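Local coordinates for phosphatidylethanolamine-binding protein (Plasmodium vivax, PDB 2GZQ), which probably binds phosphatidylethanolamine or related phospholipid head groups, as a malaria-parasite member of the phosphatidylethanolamine-binding protein family, at residues A[79-84]-A[100-105]. Numbering follows the deposited sequence.
Sequences YILFMI and VHWAVS
Met83, a selenomethionine, faces both His101 and Trp102 across two antiparallel strands, the signature of a classic beta bulge. Its carbonyl O receives His101 N at 2.8 Å and, more weakly, Trp102 N at 3.4 Å, while Met83 N donates to Trp102 O. Past the bulge the ladder is regular: Leu81 and Val104 form a hydrogen-bonded pair, Leu81 N to Val104 O at 2.8 Å with an N-H...O angle of 169°. In one of its two modelled conformers the Met83 side chain leaves the backbone with CG anti to N (chi1 179°) and stays extended. Its CB lies 4.0 Å from Trp102 CB, near the plane of the indole at its edge; CG then passes to His101 CB, and SE ends 3.7 Å from that same CB, oblique to the imidazole. This one side chain thus spans both bulge residues. On the same face, Leu81 CD2 reaches the indole at Trp102 CZ3 (3.8 Å), and Val104 CG1, from Trp102's own strand, lies over one indole face, offset toward the rim. On the other face Ala103 CB abuts the edge of the Phe82 ring, 3.5 Å from CD1. His101 ND1 is hydrogen-bonded to Val127 O, which helps fix the ring. Both strands are interior to the mixed sheet, flanked by strands 138-148 and 121-124; Met83 packs on Ile140 and Phe142, while Phe172 of helix 171-174 meets Phe82 edge-to-face and touches Ile84 and Val100.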
loop_
_atom_site.group_PDB
_atom_site.type_symbol
_atom_site.label_atom_id
_atom_site.label_comp_id
_atom_site.label_asym_id
_atom_site.label_seq_id
_atom_site.Cartn_x
_atom_site.Cartn_y
_atom_site.Cartn_z
ATOM N N TYR A 79 -3.831 8.091 -9.299
ATOM C CA TYR A 79 -3.704 7.131 -8.220
ATOM C C TYR A 79 -2.729 7.604 -7.169
ATOM O O TYR A 79 -1.711 8.232 -7.452
ATOM C CB TYR A 79 -3.232 5.764 -8.728
ATOM C CG TYR A 79 -4.178 5.049 -9.686
ATOM C CD1 TYR A 79 -3.705 4.508 -10.850
ATOM C CD2 TYR A 79 -5.524 4.924 -9.411
ATOM C CE1 TYR A 79 -4.541 3.845 -11.733
ATOM C CE2 TYR A 79 -6.377 4.271 -10.293
ATOM C CZ TYR A 79 -5.873 3.721 -11.443
ATOM O OH TYR A 79 -6.769 3.089 -12.284
ATOM N N ILE A 80 -3.058 7.211 -5.956
ATOM C CA ILE A 80 -2.145 7.254 -4.816
ATOM C C ILE A 80 -2.044 5.839 -4.262
ATOM O O ILE A 80 -3.058 5.151 -4.091
ATOM C CB ILE A 80 -2.602 8.303 -3.751
ATOM C CG1 ILE A 80 -1.614 8.352 -2.597
ATOM C CG2 ILE A 80 -4.035 8.069 -3.320
ATOM C CD1 ILE A 80 -1.835 9.542 -1.658
ATOM N N LEU A 81 -0.817 5.397 -4.016
ATOM C CA LEU A 81 -0.528 4.020 -3.632
ATOM C C LEU A 81 0.207 4.032 -2.306
ATOM O O LEU A 81 1.204 4.739 -2.146
ATOM C CB LEU A 81 0.348 3.393 -4.715
ATOM C CG LEU A 81 0.791 1.956 -4.482
ATOM C CD1 LEU A 81 -0.332 0.979 -4.285
ATOM C CD2 LEU A 81 1.656 1.486 -5.631
ATOM N N PHE A 82 -0.282 3.227 -1.371
ATOM C CA PHE A 82 0.353 3.051 -0.087
ATOM C C PHE A 82 0.741 1.577 0.043
ATOM O O PHE A 82 -0.087 0.700 -0.274
ATOM C CB PHE A 82 -0.615 3.369 1.072
ATOM C CG PHE A 82 -1.112 4.790 1.133
ATOM C CD1 PHE A 82 -0.303 5.870 0.872
ATOM C CD2 PHE A 82 -2.427 5.063 1.488
ATOM C CE1 PHE A 82 -0.798 7.158 0.971
ATOM C CE2 PHE A 82 -2.884 6.328 1.599
ATOM C CZ PHE A 82 -2.100 7.377 1.325
HETATM N N MSE A 83 1.931 1.288 0.551
HETATM C CA MSE A 83 2.247 -0.027 0.998
HETATM C C MSE A 83 2.420 -0.015 2.511
HETATM O O MSE A 83 3.133 0.844 3.055
HETATM C CB MSE A 83 3.522 -0.411 0.319
HETATM C CG MSE A 83 4.018 -1.732 0.687
HETATM SE SE MSE A 83 5.813 -1.724 0.128
HETATM C CE MSE A 83 6.361 -3.433 0.858
ATOM N N ILE A 84 1.738 -0.944 3.179
ATOM C CA ILE A 84 1.668 -0.987 4.631
ATOM C C ILE A 84 1.911 -2.384 5.172
ATOM O O ILE A 84 1.695 -3.385 4.495
ATOM C CB ILE A 84 0.341 -0.462 5.192
ATOM C CG1 ILE A 84 -0.814 -1.290 4.670
ATOM C CG2 ILE A 84 0.158 0.999 4.869
ATOM C CD1 ILE A 84 -2.051 -1.182 5.493
ATOM N N VAL A 100 3.847 2.262 7.599
ATOM C CA VAL A 100 3.838 2.672 6.213
ATOM C C VAL A 100 5.229 2.584 5.569
ATOM O O VAL A 100 6.148 3.312 5.923
ATOM C CB VAL A 100 3.135 4.042 6.004
ATOM C CG1 VAL A 100 3.742 5.122 6.856
ATOM C CG2 VAL A 100 3.116 4.422 4.510
ATOM N N HIS A 101 5.344 1.653 4.631
ATOM C CA HIS A 101 6.555 1.442 3.876
ATOM C C HIS A 101 6.764 2.416 2.731
ATOM O O HIS A 101 7.921 2.655 2.344
ATOM C CB HIS A 101 6.538 0.009 3.336
ATOM C CG HIS A 101 6.700 -1.008 4.401
ATOM N ND1 HIS A 101 7.906 -1.246 5.004
ATOM C CD2 HIS A 101 5.805 -1.810 5.030
ATOM C CE1 HIS A 101 7.754 -2.157 5.957
ATOM N NE2 HIS A 101 6.482 -2.519 5.988
ATOM N N TRP A 102 5.697 2.919 2.127
ATOM C CA TRP A 102 5.810 3.611 0.842
ATOM C C TRP A 102 4.523 4.348 0.588
ATOM O O TRP A 102 3.444 3.797 0.815
ATOM C CB TRP A 102 6.093 2.577 -0.259
ATOM C CG TRP A 102 6.326 3.125 -1.633
ATOM C CD1 TRP A 102 6.901 4.318 -1.979
ATOM C CD2 TRP A 102 5.998 2.462 -2.849
ATOM N NE1 TRP A 102 6.951 4.426 -3.351
ATOM C CE2 TRP A 102 6.396 3.301 -3.906
ATOM C CE3 TRP A 102 5.404 1.228 -3.145
ATOM C CZ2 TRP A 102 6.189 2.971 -5.237
ATOM C CZ3 TRP A 102 5.223 0.886 -4.475
ATOM C CH2 TRP A 102 5.619 1.752 -5.509
ATOM N N ALA A 103 4.628 5.590 0.123
ATOM C CA ALA A 103 3.474 6.356 -0.343
ATOM C C ALA A 103 3.861 7.188 -1.533
ATOM O O ALA A 103 4.751 8.040 -1.447
ATOM C CB ALA A 103 2.926 7.272 0.745
ATOM N N VAL A 104 3.185 6.975 -2.655
ATOM C CA VAL A 104 3.460 7.709 -3.879
ATOM C C VAL A 104 2.119 8.137 -4.456
ATOM O O VAL A 104 1.173 7.367 -4.510
ATOM C CB VAL A 104 4.327 6.886 -4.860
ATOM C CG1 VAL A 104 3.676 5.562 -5.228
ATOM C CG2 VAL A 104 4.670 7.685 -6.088
ATOM N N SER A 105 2.061 9.393 -4.887
ATOM C CA SER A 105 0.834 10.014 -5.337
ATOM C C SER A 105 1.020 10.683 -6.684
ATOM O O SER A 105 2.090 11.219 -6.968
ATOM C CB SER A 105 0.438 11.023 -4.265
ATOM O OG SER A 105 -0.779 11.691 -4.555
#